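Local coordinates for protein nitrite oxidoreductase subunit A (Kuenenia stuttgartiensis, PDB 7B04) that is a subunit of the molybdopterin oxidoreductase family that holds an iron/sulfur cluster, a molybdenum atom and two MD1 ligands, at residues Leu301-Gly306 / Lys329-Thr334; Tyr346-Arg351 / Glu509-Asp514. All blocks are in the same frame, centred on the assembly; numbering follows the deposited sequence.

Contact 1: residues Leu301-Gly306 / Lys329-Thr334; sequences LLIQTG and KIVVIT. With MD1 (phosphoric acid 4-(2-amino-4-oxo-3,4,5,6,-tetrahydro-pteridin-6-yl)-2-hydroxy-3,4-dimercapto-but-3-en-yl ester guanylate ester), chain C.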
ATOM      1  N   LEU B 301     -26.325   5.433   7.005  1.00 39.81           N
ATOM      2  CA  LEU B 301     -25.532   6.654   7.129  1.00 36.00           C
ATOM      3  C   LEU B 301     -24.285   6.289   7.913  1.00 45.94           C
ATOM      4  O   LEU B 301     -24.355   6.007   9.115  1.00 42.93           O
ATOM      5  CB  LEU B 301     -26.288   7.794   7.809  1.00 45.11           C
ATOM      6  CG  LEU B 301     -25.342   8.975   8.077  1.00 44.56           C
ATOM      7  CD1 LEU B 301     -25.276   9.929   6.898  1.00 44.63           C
ATOM      8  CD2 LEU B 301     -25.723   9.725   9.344  1.00 39.38           C
ATOM      9  N   LEU B 302     -23.153   6.313   7.227  1.00 55.01           N
ATOM     10  CA  LEU B 302     -21.887   5.842   7.759  1.00 42.46           C
ATOM     11  C   LEU B 302     -20.949   7.022   7.977  1.00 44.71           C
ATOM     12  O   LEU B 302     -20.613   7.731   7.025  1.00 48.14           O
ATOM     13  CB  LEU B 302     -21.283   4.825   6.801  1.00 38.17           C
ATOM     14  CG  LEU B 302     -19.931   4.357   7.258  1.00 38.60           C
ATOM     15  CD1 LEU B 302     -20.172   3.775   8.598  1.00 45.91           C
ATOM     16  CD2 LEU B 302     -19.578   3.287   6.330  1.00 29.92           C
ATOM     17  N   ILE B 303     -20.492   7.196   9.216  1.00 41.88           N
ATOM     18  CA  ILE B 303     -19.691   8.349   9.612  1.00 42.94           C
ATOM     19  C   ILE B 303     -18.270   7.898   9.923  1.00 40.83           C
ATOM     20  O   ILE B 303     -18.063   6.914  10.644  1.00 42.80           O
ATOM     21  CB  ILE B 303     -20.317   9.069  10.819  1.00 44.18           C
ATOM     22  CG1 ILE B 303     -21.693   9.630  10.448  1.00 41.53           C
ATOM     23  CG2 ILE B 303     -19.403  10.180  11.323  1.00 38.10           C
ATOM     24  CD1 ILE B 303     -22.535  10.013  11.641  1.00 42.27           C
ATOM     25  N   GLN B 304     -17.295   8.630   9.384  1.00 39.03           N
ATOM     26  CA  GLN B 304     -15.877   8.322   9.526  1.00 33.65           C
ATOM     27  C   GLN B 304     -15.192   9.560  10.083  1.00 39.77           C
ATOM     28  O   GLN B 304     -15.245  10.627   9.462  1.00 40.61           O
ATOM     29  CB  GLN B 304     -15.253   7.931   8.176  1.00 42.91           C
ATOM     30  CG  GLN B 304     -15.387   6.464   7.791  1.00 45.93           C
ATOM     31  CD  GLN B 304     -15.469   6.266   6.285  1.00 47.71           C
ATOM     32  OE1 GLN B 304     -16.056   7.080   5.571  1.00 44.04           O
ATOM     33  NE2 GLN B 304     -14.870   5.186   5.796  1.00 50.61           N
ATOM     34  N   THR B 305     -14.562   9.433  11.252  1.00 37.41           N
ATOM     35  CA  THR B 305     -13.985  10.596  11.929  1.00 36.94           C
ATOM     36  C   THR B 305     -12.458  10.591  11.978  1.00 43.86           C
ATOM     37  O   THR B 305     -11.840  11.589  11.627  1.00 55.01           O
ATOM     38  CB  THR B 305     -14.605  10.744  13.341  1.00 45.98           C
ATOM     39  OG1 THR B 305     -14.338  12.053  13.870  1.00 52.79           O
ATOM     40  CG2 THR B 305     -14.100   9.703  14.304  1.00 48.17           C
ATOM     41  N   GLY B 306     -11.821   9.509  12.417  1.00 37.64           N
ATOM     42  CA  GLY B 306     -10.382   9.471  12.551  1.00 38.02           C
ATOM     43  C   GLY B 306      -9.771   8.305  11.808  1.00 36.75           C
ATOM     44  O   GLY B 306      -8.742   7.763  12.227  1.00 43.44           O
ATOM     45  N   LYS B 329     -25.573   6.838   2.973  1.00 45.33           N
ATOM     46  CA  LYS B 329     -24.839   8.095   2.958  1.00 37.50           C
ATOM     47  C   LYS B 329     -23.531   7.931   3.722  1.00 45.29           C
ATOM     48  O   LYS B 329     -23.495   7.296   4.780  1.00 45.35           O
ATOM     49  CB  LYS B 329     -25.662   9.232   3.567  1.00 37.64           C
ATOM     50  CG  LYS B 329     -26.724   9.823   2.656  1.00 50.60           C
ATOM     51  CD  LYS B 329     -27.323  11.076   3.282  1.00 51.10           C
ATOM     52  CE  LYS B 329     -28.293  11.772   2.340  1.00 45.25           C
ATOM     53  NZ  LYS B 329     -28.828  13.027   2.939  1.00 45.90           N
ATOM     54  N   ILE B 330     -22.461   8.499   3.175  1.00 42.36           N
ATOM     55  CA  ILE B 330     -21.117   8.374   3.727  1.00 43.32           C
ATOM     56  C   ILE B 330     -20.644   9.751   4.175  1.00 40.46           C
ATOM     57  O   ILE B 330     -20.823  10.740   3.455  1.00 42.74           O
ATOM     58  CB  ILE B 330     -20.143   7.760   2.702  1.00 44.13           C
ATOM     59  CG1 ILE B 330     -20.612   6.359   2.302  1.00 43.66           C
ATOM     60  CG2 ILE B 330     -18.728   7.706   3.261  1.00 38.70           C
ATOM     61  CD1 ILE B 330     -19.891   5.790   1.102  1.00 46.44           C
ATOM     62  N   VAL B 331     -20.043   9.814   5.363  1.00 38.71           N
ATOM     63  CA  VAL B 331     -19.538  11.060   5.928  1.00 40.50           C
ATOM     64  C   VAL B 331     -18.110  10.841   6.408  1.00 37.60           C
ATOM     65  O   VAL B 331     -17.818   9.834   7.063  1.00 42.72           O
ATOM     66  CB  VAL B 331     -20.415  11.555   7.095  1.00 39.65           C
ATOM     67  CG1 VAL B 331     -19.892  12.881   7.634  1.00 38.60           C
ATOM     68  CG2 VAL B 331     -21.862  11.681   6.663  1.00 39.08           C
ATOM     69  N   VAL B 332     -17.226  11.782   6.081  1.00 34.26           N
ATOM     70  CA  VAL B 332     -15.835  11.758   6.517  1.00 37.22           C
ATOM     71  C   VAL B 332     -15.532  13.088   7.191  1.00 38.53           C
ATOM     72  O   VAL B 332     -15.812  14.152   6.628  1.00 41.93           O
ATOM     73  CB  VAL B 332     -14.867  11.511   5.343  1.00 43.57           C
ATOM     74  CG1 VAL B 332     -13.425  11.621   5.809  1.00 41.19           C
ATOM     75  CG2 VAL B 332     -15.127  10.147   4.724  1.00 38.63           C
ATOM     76  N   ILE B 333     -14.962  13.031   8.389  1.00 41.99           N
ATOM     77  CA  ILE B 333     -14.689  14.224   9.192  1.00 45.41           C
ATOM     78  C   ILE B 333     -13.191  14.232   9.469  1.00 47.99           C
ATOM     79  O   ILE B 333     -12.724  13.706  10.480  1.00 44.55           O
ATOM     80  CB  ILE B 333     -15.494  14.245  10.494  1.00 39.42           C
ATOM     81  CG1 ILE B 333     -16.991  14.124  10.205  1.00 39.95           C
ATOM     82  CG2 ILE B 333     -15.197  15.509  11.289  1.00 42.35           C
ATOM     83  CD1 ILE B 333     -17.819  13.807  11.429  1.00 45.96           C
ATOM     84  N   THR B 334     -12.422  14.866   8.590  1.00 44.89           N
ATOM     85  CA  THR B 334     -10.973  14.870   8.701  1.00 40.50           C
ATOM     86  C   THR B 334     -10.446  16.257   8.368  1.00 40.01           C
ATOM     87  O   THR B 334     -11.090  17.007   7.624  1.00 42.68           O
ATOM     88  CB  THR B 334     -10.315  13.834   7.771  1.00 42.53           C
ATOM     89  OG1 THR B 334     -10.742  14.051   6.420  1.00 43.06           O
ATOM     90  CG2 THR B 334     -10.666  12.414   8.199  1.00 45.90           C
TER
HETATM   91  PB  MD1 C5802      -5.888   4.714  10.857  1.00 36.20           P
HETATM   92  O3B MD1 C5802      -4.862   5.879  11.406  1.00 44.27           O
HETATM   93  O1B MD1 C5802      -6.549   5.182   9.583  1.00 28.88           O
HETATM   94  O2B MD1 C5802      -6.943   4.445  11.902  1.00 35.60           O
HETATM   95  O3A MD1 C5802      -5.019   3.340  10.567  1.00 36.39           O
HETATM   96  C10 MD1 C5802      -4.456   2.616  11.627  1.00 37.46           C
HETATM   97  C11 MD1 C5802      -4.481   1.102  11.270  1.00 43.16           C
HETATM   98  O11 MD1 C5802      -4.251   1.035   9.684  1.00 50.40           O
HETATM   99  C12 MD1 C5802      -3.623   0.438  12.059  1.00 40.85           C
HETATM  100  S12 MD1 C5802      -3.454   0.955  13.792  1.00 39.87           S
HETATM  101  C13 MD1 C5802      -2.760  -0.793  11.677  1.00 39.75           C
HETATM  102  S13 MD1 C5802      -1.710  -1.469  12.994  1.00 48.04           S
HETATM  103  C14 MD1 C5802      -2.671  -1.407  10.380  1.00 40.94           C
HETATM  104  N15 MD1 C5802      -1.971  -0.290   9.466  1.00 39.94           N
HETATM  105  C16 MD1 C5802      -2.091  -0.550   8.090  1.00 36.28           C
HETATM  106  C15 MD1 C5802      -0.982  -0.297   7.132  1.00 37.91           C
HETATM  107  O14 MD1 C5802       0.053   0.132   7.517  1.00 39.34           O
HETATM  108  N17 MD1 C5802      -1.190  -0.590   5.688  1.00 48.18           N
HETATM  109  C17 MD1 C5802      -2.544  -1.149   5.191  1.00 47.40           C
HETATM  110  N16 MD1 C5802      -2.735  -1.433   3.782  1.00 56.72           N
HETATM  111  N18 MD1 C5802      -3.672  -1.404   6.164  1.00 47.84           N
HETATM  112  C20 MD1 C5802      -3.488  -1.128   7.565  1.00 44.69           C
HETATM  113  N8  MD1 C5802      -4.507  -1.344   8.512  1.00 39.45           N
HETATM  114  C7  MD1 C5802      -3.929  -2.035   9.840  1.00 40.19           C
HETATM  115  PA  MD1 C5802      -4.462   7.245  10.573  1.00 35.35           P
HETATM  116  O1A MD1 C5802      -3.204   7.815  11.179  1.00 44.99           O
HETATM  117  O2A MD1 C5802      -4.219   6.875   9.130  1.00 41.02           O
HETATM  118  O5' MD1 C5802      -5.654   8.382  10.650  1.00 29.29           O
HETATM  119  C5' MD1 C5802      -6.718   8.316   9.750  1.00 36.14           C
HETATM  120  C4' MD1 C5802      -7.193   9.751   9.328  1.00 42.65           C
HETATM  121  O4' MD1 C5802      -7.521  10.647  10.564  1.00 48.36           O
HETATM  122  C1' MD1 C5802      -6.860  12.003  10.193  1.00 45.71           C
HETATM  123  N9  MD1 C5802      -6.592  12.838  11.393  1.00 44.87           N
HETATM  124  C4  MD1 C5802      -7.608  13.358  12.073  1.00 42.46           C
HETATM  125  N3  MD1 C5802      -9.084  13.274  11.882  1.00 41.72           N
HETATM  126  C2  MD1 C5802      -9.983  13.960  12.808  1.00 41.86           C
HETATM  127  N2  MD1 C5802     -11.420  13.875  12.621  1.00 43.97           N
HETATM  128  N1  MD1 C5802      -9.441  14.720  13.908  1.00 51.41           N
HETATM  129  C6  MD1 C5802      -8.024  14.798  14.085  1.00 47.37           C
HETATM  130  O6  MD1 C5802      -7.572  15.418  14.986  1.00 48.93           O
HETATM  131  C5  MD1 C5802      -7.088  14.075  13.107  1.00 43.66           C
HETATM  132  N7  MD1 C5802      -5.762  13.984  13.044  1.00 45.79           N
HETATM  133  C8  MD1 C5802      -5.442  13.219  11.981  1.00 43.04           C
HETATM  134  C2' MD1 C5802      -5.779  11.620   9.643  1.00 49.23           C
HETATM  135  O2' MD1 C5802      -5.197  12.689   8.844  1.00 52.34           O
HETATM  136  C3' MD1 C5802      -6.271  10.360   8.681  1.00 43.19           C
HETATM  137  O3' MD1 C5802      -6.823  10.873   7.434  1.00 39.13           O

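Contact 2: residues Tyr346-Arg351 / Glu509-Asp514; sequences YWIPIR and ERLAKD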
ATOM      1  N   TYR B 346     -20.506  14.155   1.941  1.00 46.32           N
ATOM      2  CA  TYR B 346     -20.078  15.506   2.284  1.00 46.90           C
ATOM      3  C   TYR B 346     -18.917  15.405   3.263  1.00 47.14           C
ATOM      4  O   TYR B 346     -18.981  14.632   4.223  1.00 44.11           O
ATOM      5  CB  TYR B 346     -21.231  16.335   2.871  1.00 55.15           C
ATOM      6  CG  TYR B 346     -22.063  15.656   3.941  1.00 53.07           C
ATOM      7  CD1 TYR B 346     -23.050  14.736   3.606  1.00 59.38           C
ATOM      8  CD2 TYR B 346     -21.888  15.965   5.284  1.00 42.63           C
ATOM      9  CE1 TYR B 346     -23.820  14.126   4.579  1.00 60.45           C
ATOM     10  CE2 TYR B 346     -22.655  15.361   6.264  1.00 36.99           C
ATOM     11  CZ  TYR B 346     -23.620  14.446   5.906  1.00 46.28           C
ATOM     12  OH  TYR B 346     -24.382  13.843   6.881  1.00 55.97           O
ATOM     13  N   TRP B 347     -17.861  16.175   3.010  1.00 45.29           N
ATOM     14  CA  TRP B 347     -16.650  16.147   3.821  1.00 38.43           C
ATOM     15  C   TRP B 347     -16.652  17.308   4.806  1.00 42.60           C
ATOM     16  O   TRP B 347     -16.850  18.463   4.411  1.00 47.17           O
ATOM     17  CB  TRP B 347     -15.404  16.216   2.936  1.00 38.51           C
ATOM     18  CG  TRP B 347     -14.133  16.463   3.698  1.00 40.26           C
ATOM     19  CD1 TRP B 347     -13.619  15.694   4.701  1.00 45.09           C
ATOM     20  CD2 TRP B 347     -13.218  17.552   3.518  1.00 32.99           C
ATOM     21  NE1 TRP B 347     -12.440  16.235   5.157  1.00 36.80           N
ATOM     22  CE2 TRP B 347     -12.173  17.376   4.447  1.00 31.68           C
ATOM     23  CE3 TRP B 347     -13.182  18.656   2.663  1.00 35.15           C
ATOM     24  CZ2 TRP B 347     -11.105  18.264   4.545  1.00 33.58           C
ATOM     25  CZ3 TRP B 347     -12.118  19.537   2.760  1.00 44.39           C
ATOM     26  CH2 TRP B 347     -11.094  19.335   3.694  1.00 42.65           C
ATOM     27  N   ILE B 348     -16.434  16.998   6.080  1.00 41.08           N
ATOM     28  CA  ILE B 348     -16.427  18.001   7.142  1.00 41.05           C
ATOM     29  C   ILE B 348     -14.990  18.304   7.555  1.00 38.94           C
ATOM     30  O   ILE B 348     -14.375  17.501   8.272  1.00 40.33           O
ATOM     31  CB  ILE B 348     -17.252  17.537   8.353  1.00 37.32           C
ATOM     32  CG1 ILE B 348     -18.708  17.295   7.952  1.00 39.74           C
ATOM     33  CG2 ILE B 348     -17.174  18.561   9.478  1.00 31.75           C
ATOM     34  CD1 ILE B 348     -19.521  16.586   9.013  1.00 38.34           C
ATOM     35  N   PRO B 349     -14.410  19.422   7.121  1.00 38.53           N
ATOM     36  CA  PRO B 349     -13.102  19.817   7.650  1.00 42.26           C
ATOM     37  C   PRO B 349     -13.201  20.136   9.133  1.00 42.26           C
ATOM     38  O   PRO B 349     -14.234  20.597   9.625  1.00 47.79           O
ATOM     39  CB  PRO B 349     -12.744  21.065   6.831  1.00 40.13           C
ATOM     40  CG  PRO B 349     -13.607  20.984   5.611  1.00 46.42           C
ATOM     41  CD  PRO B 349     -14.878  20.338   6.067  1.00 41.05           C
ATOM     42  N   ILE B 350     -12.109  19.885   9.851  1.00 33.64           N
ATOM     43  CA  ILE B 350     -12.077  20.101  11.292  1.00 40.95           C
ATOM     44  C   ILE B 350     -10.645  20.403  11.707  1.00 44.76           C
ATOM     45  O   ILE B 350      -9.686  19.978  11.055  1.00 39.08           O
ATOM     46  CB  ILE B 350     -12.645  18.882  12.058  1.00 41.02           C
ATOM     47  CG1 ILE B 350     -12.957  19.250  13.510  1.00 41.47           C
ATOM     48  CG2 ILE B 350     -11.685  17.705  11.991  1.00 42.90           C
ATOM     49  CD1 ILE B 350     -13.831  18.246  14.219  1.00 44.34           C
ATOM     50  N   ARG B 351     -10.505  21.155  12.797  1.00 45.55           N
ATOM     51  CA  ARG B 351      -9.198  21.365  13.398  1.00 45.39           C
ATOM     52  C   ARG B 351      -8.807  20.121  14.181  1.00 41.57           C
ATOM     53  O   ARG B 351      -9.649  19.472  14.806  1.00 50.25           O
ATOM     54  CB  ARG B 351      -9.224  22.594  14.313  1.00 50.19           C
ATOM     55  CG  ARG B 351      -7.883  22.958  14.932  1.00 43.13           C
ATOM     56  CD  ARG B 351      -7.929  24.345  15.563  1.00 49.10           C
ATOM     57  NE  ARG B 351      -8.845  24.416  16.698  1.00 53.76           N
ATOM     58  CZ  ARG B 351      -8.497  24.180  17.960  1.00 51.08           C
ATOM     59  NH1 ARG B 351      -9.399  24.271  18.927  1.00 45.72           N
ATOM     60  NH2 ARG B 351      -7.247  23.847  18.253  1.00 52.02           N
ATOM     61  N   GLU B 509     -24.996  20.917  11.384  1.00 51.12           N
ATOM     62  CA  GLU B 509     -26.438  20.730  11.469  1.00 51.05           C
ATOM     63  C   GLU B 509     -26.913  19.682  10.472  1.00 51.71           C
ATOM     64  O   GLU B 509     -27.914  19.001  10.719  1.00 59.30           O
ATOM     65  CB  GLU B 509     -27.159  22.060  11.233  1.00 54.31           C
ATOM     66  N   ARG B 510     -26.223  19.557   9.336  1.00 49.40           N
ATOM     67  CA  ARG B 510     -26.579  18.532   8.361  1.00 49.21           C
ATOM     68  C   ARG B 510     -26.296  17.140   8.905  1.00 50.76           C
ATOM     69  O   ARG B 510     -27.109  16.224   8.735  1.00 47.68           O
ATOM     70  CB  ARG B 510     -25.808  18.766   7.061  1.00 46.19           C
ATOM     71  CG  ARG B 510     -26.209  17.872   5.906  1.00 50.69           C
ATOM     72  CD  ARG B 510     -25.395  18.223   4.671  1.00 50.33           C
ATOM     73  NE  ARG B 510     -25.754  17.413   3.511  1.00 48.10           N
ATOM     74  CZ  ARG B 510     -25.192  17.542   2.315  1.00 49.86           C
ATOM     75  NH1 ARG B 510     -25.575  16.766   1.311  1.00 47.93           N
ATOM     76  NH2 ARG B 510     -24.242  18.447   2.123  1.00 53.46           N
ATOM     77  N   LEU B 511     -25.151  16.960   9.568  1.00 50.69           N
ATOM     78  CA  LEU B 511     -24.854  15.670  10.179  1.00 48.15           C
ATOM     79  C   LEU B 511     -25.765  15.420  11.369  1.00 49.32           C
ATOM     80  O   LEU B 511     -26.220  14.290  11.585  1.00 52.99           O
ATOM     81  CB  LEU B 511     -23.390  15.603  10.606  1.00 46.93           C
ATOM     82  CG  LEU B 511     -22.955  14.232  11.123  1.00 44.64           C
ATOM     83  CD1 LEU B 511     -23.257  13.163  10.086  1.00 43.15           C
ATOM     84  CD2 LEU B 511     -21.479  14.229  11.486  1.00 35.78           C
ATOM     85  N   ALA B 512     -26.037  16.468  12.152  1.00 53.05           N
ATOM     86  CA  ALA B 512     -26.926  16.325  13.297  1.00 53.47           C
ATOM     87  C   ALA B 512     -28.299  15.856  12.845  1.00 49.09           C
ATOM     88  O   ALA B 512     -28.905  14.979  13.471  1.00 47.06           O
ATOM     89  CB  ALA B 512     -27.030  17.645  14.060  1.00 43.79           C
ATOM     90  N   LYS B 513     -28.805  16.418  11.748  1.00 48.42           N
ATOM     91  CA  LYS B 513     -30.091  15.950  11.258  1.00 52.94           C
ATOM     92  C   LYS B 513     -29.984  14.529  10.728  1.00 61.28           C
ATOM     93  O   LYS B 513     -30.734  13.653  11.166  1.00 58.60           O
ATOM     94  CB  LYS B 513     -30.612  16.897  10.177  1.00 48.79           C
ATOM     95  CG  LYS B 513     -32.049  16.643   9.764  1.00 54.06           C
ATOM     96  CD  LYS B 513     -32.605  17.744   8.873  1.00 59.33           C
ATOM     97  CE  LYS B 513     -34.084  17.510   8.590  1.00 65.29           C
ATOM     98  NZ  LYS B 513     -34.898  17.579   9.836  1.00 62.21           N
ATOM     99  N   ASP B 514     -28.941  14.240   9.936  1.00 59.35           N
ATOM    100  CA  ASP B 514     -28.821  12.922   9.316  1.00 57.32           C
ATOM    101  C   ASP B 514     -28.806  11.812  10.358  1.00 55.75           C
ATOM    102  O   ASP B 514     -29.440  10.766  10.168  1.00 46.93           O
ATOM    103  CB  ASP B 514     -27.572  12.854   8.436  1.00 52.92           C
ATOM    104  CG  ASP B 514     -27.776  13.506   7.079  1.00 51.13           C
ATOM    105  OD1 ASP B 514     -28.926  13.517   6.589  1.00 51.20           O
ATOM    106  OD2 ASP B 514     -26.786  14.007   6.503  1.00 49.81           O
TER

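Contact 1: residues Leu301-Gly306 / Lys329-Thr334
L302 and Q304 bracket V331, L302 O taking its N-H and Q304 N bonding to its carbonyl, which sets strands 301-304 and 329-332 side by side and parallel. L302 N donates to K329 O (2.7 Å) and I333 N to Q304 O; Q304 N approaches V331 O tilted 28° from the carbonyl plane. With helices 309-312 and 314-321 between the strands, this is a beta-alpha-beta crossover. The packing is densest along the buried strands. On one face L301 CD1 lies against K329 CB and against V331 CG2 (3.8 Å), and I303 CG1 runs beside V331 CB. On the other, Q304 bends at chi2 (149°), which places CD, and OE1 then lies by V332 CG2 (3.3 Å) and I330 CG2. The looser side is at K329, the one partly exposed residue, whose extended chain leads away from strand 301-304 toward a long, weak ion pair with D514; it also packs on I368 of the neighbouring subunit B. Just beyond the strands, MD1 N2 donates to I333 O and, weakly, to T305 O, at lengths too short to be read closely. This is consistent with recognition of the MD1 guanine at least in part through main-chain acceptors.

Contact 2: residues Tyr346-Arg351 / Glu509-Asp514
Y346 lies under the guanidinium of R510, the two planes only 11° apart and their centres 4.3 Å from each other. The overlap is offset: R510 CZ stands 33° off the ring normal in an off-centre cation-pi contact, while R510 CD sits over the ring face, 4.1 Å from the centroid. Y346 CD1 lies over the middle of the guanidinium, and NH2 reaches back to Y346 CB. At the far end of the ring, the tyrosine and aspartate meet tip to tip, Y346 OH donating to D514 OD2 (2.4 Å, a value too short to be read closely at this resolution), with the carboxylate turned 43° from the ring. L511 CD1 comes to 3.5 Å from Y346 OH, and L511 CD2 meets I348 CD1 at 3.9 Å, these two side chains crossing at about a right angle.

Helix 505-517 here packs over strand 346-347, the edge strand, within this chain, of a five-stranded parallel sheet, and leads on into strand 521-525 of that sheet. The bond from D514 N to R510 O places the two residues one helical turn apart, which lets both address the same tyrosine. With CG anti to the backbone N, the R510 chain runs straight to NE and carries CD and the guanidinium over the ring. Its NH2 is hydrogen-bonded to T160 of the neighbouring subunit B, giving the guanidinium a second point of attachment. Farther inward, L511 also rests on I303 and V331. On the outer side, Y346 and W347 pair antiparallel with a strand of subunit B.

Contacts 1 and 2 lie with their centres about 8 Å apart, on the same parallel sheet and within the molybdopterin oxidoreductase region. They follow in series along the chain: 301-306 and 329-334 pair first, then 346-351 adds the neighbouring strand, and 509-514 returns some 158 residues later on helix 505-517. A probable hydrogen bond from I348 N to V332 O (3.0 Å) joins the two contacts directly, and V331 CG2 packs against Y346 OH. Contact 1 meets MD1 through T305 and I333, and contact 2 both touches MD1 at I350 and borders subunit B, so one continuous sheet connects the ligand pocket with the subunit interface.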